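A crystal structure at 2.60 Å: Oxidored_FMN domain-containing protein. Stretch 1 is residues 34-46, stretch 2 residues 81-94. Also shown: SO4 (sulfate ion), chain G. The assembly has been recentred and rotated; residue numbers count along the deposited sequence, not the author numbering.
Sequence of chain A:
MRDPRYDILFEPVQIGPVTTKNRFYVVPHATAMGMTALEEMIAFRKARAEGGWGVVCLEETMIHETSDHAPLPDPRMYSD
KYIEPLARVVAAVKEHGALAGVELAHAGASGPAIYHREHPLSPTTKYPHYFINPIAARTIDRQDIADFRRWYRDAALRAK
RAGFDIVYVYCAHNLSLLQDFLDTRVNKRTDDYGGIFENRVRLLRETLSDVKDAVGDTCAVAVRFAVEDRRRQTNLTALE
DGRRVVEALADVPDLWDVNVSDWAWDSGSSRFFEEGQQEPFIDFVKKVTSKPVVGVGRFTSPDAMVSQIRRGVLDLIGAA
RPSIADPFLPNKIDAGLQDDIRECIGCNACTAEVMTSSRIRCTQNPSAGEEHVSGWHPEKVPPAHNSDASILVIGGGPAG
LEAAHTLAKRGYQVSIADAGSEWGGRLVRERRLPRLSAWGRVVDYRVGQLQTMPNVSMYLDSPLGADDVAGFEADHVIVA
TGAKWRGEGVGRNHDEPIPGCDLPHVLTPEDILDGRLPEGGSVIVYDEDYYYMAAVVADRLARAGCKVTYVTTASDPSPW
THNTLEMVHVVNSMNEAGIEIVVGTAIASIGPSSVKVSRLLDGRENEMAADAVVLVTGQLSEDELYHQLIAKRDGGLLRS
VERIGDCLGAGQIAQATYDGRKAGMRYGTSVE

Stretch 1 (34-46) GMTALEEMIAFRK
Stretch 2 81-94: KYIEPLARVVAAVK

Two helices of one chain, 38-46 and 83-94, run side by side in nearly the same direction: their axes approach to 8.6 Å and cross at -19°. The register is set by three CA pairs: L38 CA lies 7.2 Å from P85 CA, I42 CA lies 5.1 Å from V89 CA, and K46 CA lies 5.1 Å from A92 CA, so the backbones are closer at the second and third pairs than at the first. Helix 38-46 follows A37 at its N-cap position (phi/psi -140/61) and is held by i to i+4 bonds such as I42 N to L38 O, 2.8 Å. A 3-10 segment at 81-82 precedes the second helix, where L86 N reaches Y82 O at 3.1 Å. Together the stretches bury 649 Å².

M35 covers the most surface, 83 Å². It lies in the segment before the first helix (phi/psi -72/-20), its CA-to-CB bond points toward the partner, and chi1 and chi2 are both m (-49°, -43°), with chi3 at -92°. This fold delivers the methyl CE to L86 CD2 at 3.5 Å, P85 CB at 3.8 Å and Y82 CD1 at 3.9 Å, an apolar pocket suited to a flexible thioether. L86 points away at CB, yet its m,t rotamer (-70°, -176°) brings its end back to meet the methyl.

R88, covering 69 Å², supplies the polar bond. With chi1 m (-53°), chi2 -126°, chi3 m (-86°) and chi4 119°, its NH2 donates to E39 OE1 at 2.7 Å with an N-H...O angle of 164°. The opposite charges make this hydrogen bond a salt bridge, and the carboxylate oxygen lies at the guanidinium edge, near its plane, where the N-H bonds point. E39 starts sideways and reaches across with chi1 and chi2 both m (-68°, -75°) and chi3 148°. One guanidinium face is covered by I42, whose CD1 is 3.6 Å from R88 NH1; I42 is m,t (-79°, 161°).

A92, covered over 66 Å², points its CB toward the first helix, 4.0 Å from K46 CB and 4.2 Å from I42 CG2. Its short methyl is compatible with the close backbones here.

Between these sites V89 (chi1 t, -175°) is a knob among L38, M41, I42 and R45. V89 CG2 lies 4.2 Å from both M41 SD and I42 CG1, while V89 CG1 is 4.2 Å from R45 CG. L38, t,p (-165°, 59°), packs CD2 against P85 CB at 4.1 Å.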

# COMPACT_ATOMS: atom_id res chain seq x y z
N GLY A 34 -16.12 -6.07 -1.72
CA GLY A 34 -16.49 -7.46 -1.38
C GLY A 34 -17.45 -8.01 -2.42
O GLY A 34 -17.32 -7.63 -3.60
N MET A 35 -18.40 -8.82 -1.96
CA MET A 35 -19.58 -9.26 -2.75
C MET A 35 -20.51 -8.07 -2.92
O MET A 35 -21.33 -8.05 -3.86
CB MET A 35 -20.31 -10.40 -2.05
CG MET A 35 -19.37 -11.51 -1.62
SD MET A 35 -18.14 -11.91 -2.91
CE MET A 35 -19.03 -13.22 -3.76
N THR A 36 -20.35 -7.09 -2.03
CA THR A 36 -21.18 -5.87 -1.97
C THR A 36 -20.78 -4.95 -3.14
O THR A 36 -21.61 -4.12 -3.52
CB THR A 36 -21.09 -5.32 -0.54
OG1 THR A 36 -19.88 -5.80 0.06
CG2 THR A 36 -22.22 -5.81 0.34
N ALA A 37 -19.60 -5.13 -3.73
CA ALA A 37 -19.07 -4.30 -4.84
C ALA A 37 -18.36 -5.21 -5.86
O ALA A 37 -17.15 -5.04 -6.12
CB ALA A 37 -18.16 -3.22 -4.30
N LEU A 38 -19.14 -6.13 -6.43
CA LEU A 38 -18.67 -7.17 -7.39
C LEU A 38 -18.00 -6.51 -8.60
O LEU A 38 -16.97 -7.01 -9.06
CB LEU A 38 -19.89 -8.01 -7.78
CG LEU A 38 -19.62 -9.34 -8.48
CD1 LEU A 38 -18.77 -10.26 -7.61
CD2 LEU A 38 -20.93 -10.02 -8.87
N GLU A 39 -18.60 -5.43 -9.12
CA GLU A 39 -18.17 -4.81 -10.40
C GLU A 39 -16.78 -4.19 -10.21
O GLU A 39 -15.94 -4.26 -11.15
CB GLU A 39 -19.23 -3.82 -10.87
CG GLU A 39 -20.52 -4.49 -11.30
CD GLU A 39 -20.44 -5.19 -12.65
OE1 GLU A 39 -21.15 -6.22 -12.82
OE2 GLU A 39 -19.68 -4.71 -13.53
N GLU A 40 -16.54 -3.63 -9.02
CA GLU A 40 -15.24 -3.04 -8.60
C GLU A 40 -14.17 -4.15 -8.66
O GLU A 40 -13.15 -3.99 -9.37
CB GLU A 40 -15.38 -2.38 -7.23
CG GLU A 40 -16.53 -1.39 -7.16
CD GLU A 40 -16.55 -0.42 -5.98
OE1 GLU A 40 -15.78 -0.63 -5.00
OE2 GLU A 40 -17.38 0.52 -6.02
N MET A 41 -14.42 -5.25 -7.96
CA MET A 41 -13.57 -6.47 -7.92
C MET A 41 -13.30 -6.98 -9.35
O MET A 41 -12.13 -7.13 -9.71
CB MET A 41 -14.30 -7.52 -7.10
CG MET A 41 -13.58 -8.82 -6.99
SD MET A 41 -14.45 -9.78 -5.73
CE MET A 41 -13.72 -9.05 -4.26
N ILE A 42 -14.35 -7.21 -10.14
CA ILE A 42 -14.28 -7.68 -11.55
C ILE A 42 -13.35 -6.74 -12.33
O ILE A 42 -12.33 -7.23 -12.81
CB ILE A 42 -15.69 -7.81 -12.16
CG1 ILE A 42 -16.37 -9.10 -11.71
CG2 ILE A 42 -15.68 -7.71 -13.67
CD1 ILE A 42 -17.90 -9.10 -11.88
N ALA A 43 -13.67 -5.46 -12.45
CA ALA A 43 -12.91 -4.44 -13.22
C ALA A 43 -11.46 -4.36 -12.68
O ALA A 43 -10.51 -4.23 -13.48
CB ALA A 43 -13.61 -3.10 -13.13
N PHE A 44 -11.29 -4.43 -11.36
CA PHE A 44 -9.95 -4.40 -10.73
C PHE A 44 -9.14 -5.57 -11.27
O PHE A 44 -8.12 -5.32 -11.86
CB PHE A 44 -10.02 -4.42 -9.20
CG PHE A 44 -8.66 -4.23 -8.57
CD1 PHE A 44 -8.15 -2.96 -8.34
CD2 PHE A 44 -7.86 -5.33 -8.25
CE1 PHE A 44 -6.88 -2.78 -7.81
CE2 PHE A 44 -6.59 -5.15 -7.72
CZ PHE A 44 -6.10 -3.88 -7.50
N ARG A 45 -9.61 -6.80 -11.06
CA ARG A 45 -8.86 -8.04 -11.40
C ARG A 45 -8.68 -8.13 -12.92
O ARG A 45 -7.56 -8.39 -13.37
CB ARG A 45 -9.59 -9.25 -10.83
CG ARG A 45 -9.79 -9.24 -9.32
CD ARG A 45 -8.48 -9.18 -8.59
NE ARG A 45 -8.67 -9.04 -7.16
CZ ARG A 45 -7.72 -8.82 -6.27
NH1 ARG A 45 -6.46 -8.71 -6.66
NH2 ARG A 45 -8.02 -8.73 -4.99
N LYS A 46 -9.73 -7.87 -13.70
CA LYS A 46 -9.66 -7.88 -15.19
C LYS A 46 -8.39 -7.13 -15.66
O LYS A 46 -7.65 -7.67 -16.53
CB LYS A 46 -10.92 -7.27 -15.81
CG LYS A 46 -11.11 -7.55 -17.30
CD LYS A 46 -12.38 -6.90 -17.90
CE LYS A 46 -12.23 -6.45 -19.34
NZ LYS A 46 -12.87 -5.13 -19.58
N LYS A 81 -24.59 -19.44 -2.86
CA LYS A 81 -25.11 -18.22 -3.53
C LYS A 81 -23.94 -17.36 -4.00
O LYS A 81 -24.17 -16.51 -4.89
CB LYS A 81 -26.06 -17.44 -2.62
CG LYS A 81 -25.44 -16.58 -1.51
CD LYS A 81 -26.52 -15.95 -0.61
CE LYS A 81 -26.05 -14.80 0.27
NZ LYS A 81 -25.81 -15.21 1.68
N TYR A 82 -22.74 -17.58 -3.44
CA TYR A 82 -21.51 -16.79 -3.74
C TYR A 82 -20.78 -17.34 -4.98
O TYR A 82 -19.93 -16.59 -5.56
CB TYR A 82 -20.61 -16.70 -2.50
CG TYR A 82 -21.24 -16.03 -1.30
CD1 TYR A 82 -21.70 -14.72 -1.36
CD2 TYR A 82 -21.36 -16.71 -0.10
CE1 TYR A 82 -22.28 -14.11 -0.25
CE2 TYR A 82 -21.95 -16.12 1.01
CZ TYR A 82 -22.42 -14.82 0.93
OH TYR A 82 -23.00 -14.27 2.05
N ILE A 83 -21.13 -18.57 -5.44
CA ILE A 83 -20.46 -19.28 -6.57
C ILE A 83 -20.60 -18.46 -7.86
O ILE A 83 -19.58 -18.19 -8.48
CB ILE A 83 -20.98 -20.71 -6.76
CG1 ILE A 83 -20.64 -21.61 -5.57
CG2 ILE A 83 -20.48 -21.30 -8.08
CD1 ILE A 83 -21.18 -23.01 -5.68
N GLU A 84 -21.82 -18.13 -8.28
CA GLU A 84 -22.09 -17.45 -9.57
C GLU A 84 -21.45 -16.07 -9.54
O GLU A 84 -20.74 -15.69 -10.47
CB GLU A 84 -23.59 -17.43 -9.89
CG GLU A 84 -23.90 -17.44 -11.38
CD GLU A 84 -23.60 -16.15 -12.14
OE1 GLU A 84 -22.52 -16.10 -12.85
OE2 GLU A 84 -24.44 -15.18 -12.07
N PRO A 85 -21.66 -15.25 -8.48
CA PRO A 85 -20.93 -13.98 -8.33
C PRO A 85 -19.41 -14.07 -8.55
O PRO A 85 -18.87 -13.22 -9.25
CB PRO A 85 -21.24 -13.58 -6.88
CG PRO A 85 -22.61 -14.16 -6.61
CD PRO A 85 -22.64 -15.46 -7.40
N LEU A 86 -18.76 -15.08 -7.97
CA LEU A 86 -17.28 -15.23 -8.09
C LEU A 86 -16.89 -15.80 -9.45
O LEU A 86 -15.75 -15.51 -9.89
CB LEU A 86 -16.74 -16.11 -6.95
CG LEU A 86 -16.76 -15.49 -5.55
CD1 LEU A 86 -16.12 -16.43 -4.56
CD2 LEU A 86 -16.08 -14.13 -5.51
N ALA A 87 -17.77 -16.55 -10.10
CA ALA A 87 -17.59 -17.12 -11.46
C ALA A 87 -17.35 -15.98 -12.46
O ALA A 87 -16.60 -16.17 -13.42
CB ALA A 87 -18.78 -17.94 -11.85
N ARG A 88 -17.98 -14.83 -12.24
CA ARG A 88 -17.80 -13.63 -13.08
C ARG A 88 -16.34 -13.15 -12.96
O ARG A 88 -15.78 -12.73 -13.99
CB ARG A 88 -18.78 -12.54 -12.66
CG ARG A 88 -20.23 -13.02 -12.62
CD ARG A 88 -21.16 -12.16 -13.44
NE ARG A 88 -21.66 -11.01 -12.71
CZ ARG A 88 -21.46 -9.74 -13.06
NH1 ARG A 88 -20.72 -9.43 -14.11
NH2 ARG A 88 -21.98 -8.77 -12.33
N VAL A 89 -15.77 -13.22 -11.74
CA VAL A 89 -14.39 -12.76 -11.44
C VAL A 89 -13.44 -13.67 -12.22
O VAL A 89 -12.60 -13.13 -12.98
CB VAL A 89 -14.08 -12.82 -9.93
CG1 VAL A 89 -12.71 -12.22 -9.65
CG2 VAL A 89 -15.15 -12.13 -9.08
N VAL A 90 -13.61 -14.98 -12.05
CA VAL A 90 -12.87 -16.04 -12.80
C VAL A 90 -12.92 -15.74 -14.30
O VAL A 90 -11.85 -15.78 -14.95
CB VAL A 90 -13.43 -17.44 -12.48
CG1 VAL A 90 -12.79 -18.54 -13.31
CG2 VAL A 90 -13.27 -17.74 -10.99
N ALA A 91 -14.09 -15.45 -14.84
CA ALA A 91 -14.34 -15.24 -16.29
C ALA A 91 -13.52 -14.04 -16.79
O ALA A 91 -12.86 -14.18 -17.85
CB ALA A 91 -15.80 -15.06 -16.57
N ALA A 92 -13.51 -12.94 -16.04
CA ALA A 92 -12.79 -11.69 -16.38
C ALA A 92 -11.27 -11.91 -16.29
O ALA A 92 -10.51 -11.16 -16.95
CB ALA A 92 -13.23 -10.57 -15.46
N VAL A 93 -10.84 -12.91 -15.52
CA VAL A 93 -9.40 -13.28 -15.35
C VAL A 93 -9.02 -14.29 -16.44
O VAL A 93 -8.11 -13.97 -17.25
CB VAL A 93 -9.11 -13.77 -13.91
CG1 VAL A 93 -7.81 -14.55 -13.77
CG2 VAL A 93 -9.10 -12.61 -12.94
N LYS A 94 -9.73 -15.44 -16.52
CA LYS A 94 -9.40 -16.54 -17.47
C LYS A 94 -9.52 -16.06 -18.93
O LYS A 94 -8.91 -16.69 -19.79
CB LYS A 94 -10.27 -17.77 -17.20
CG LYS A 94 -9.96 -18.50 -15.91
CD LYS A 94 -10.57 -19.89 -15.78
CE LYS A 94 -9.93 -20.94 -16.65
NZ LYS A 94 -8.45 -21.07 -16.46
S SO4 G . -25.69 -11.47 4.04
O1 SO4 G . -25.71 -12.16 2.76
O2 SO4 G . -27.00 -11.51 4.64
O3 SO4 G . -24.75 -12.09 4.93
O4 SO4 G . -25.31 -10.09 3.85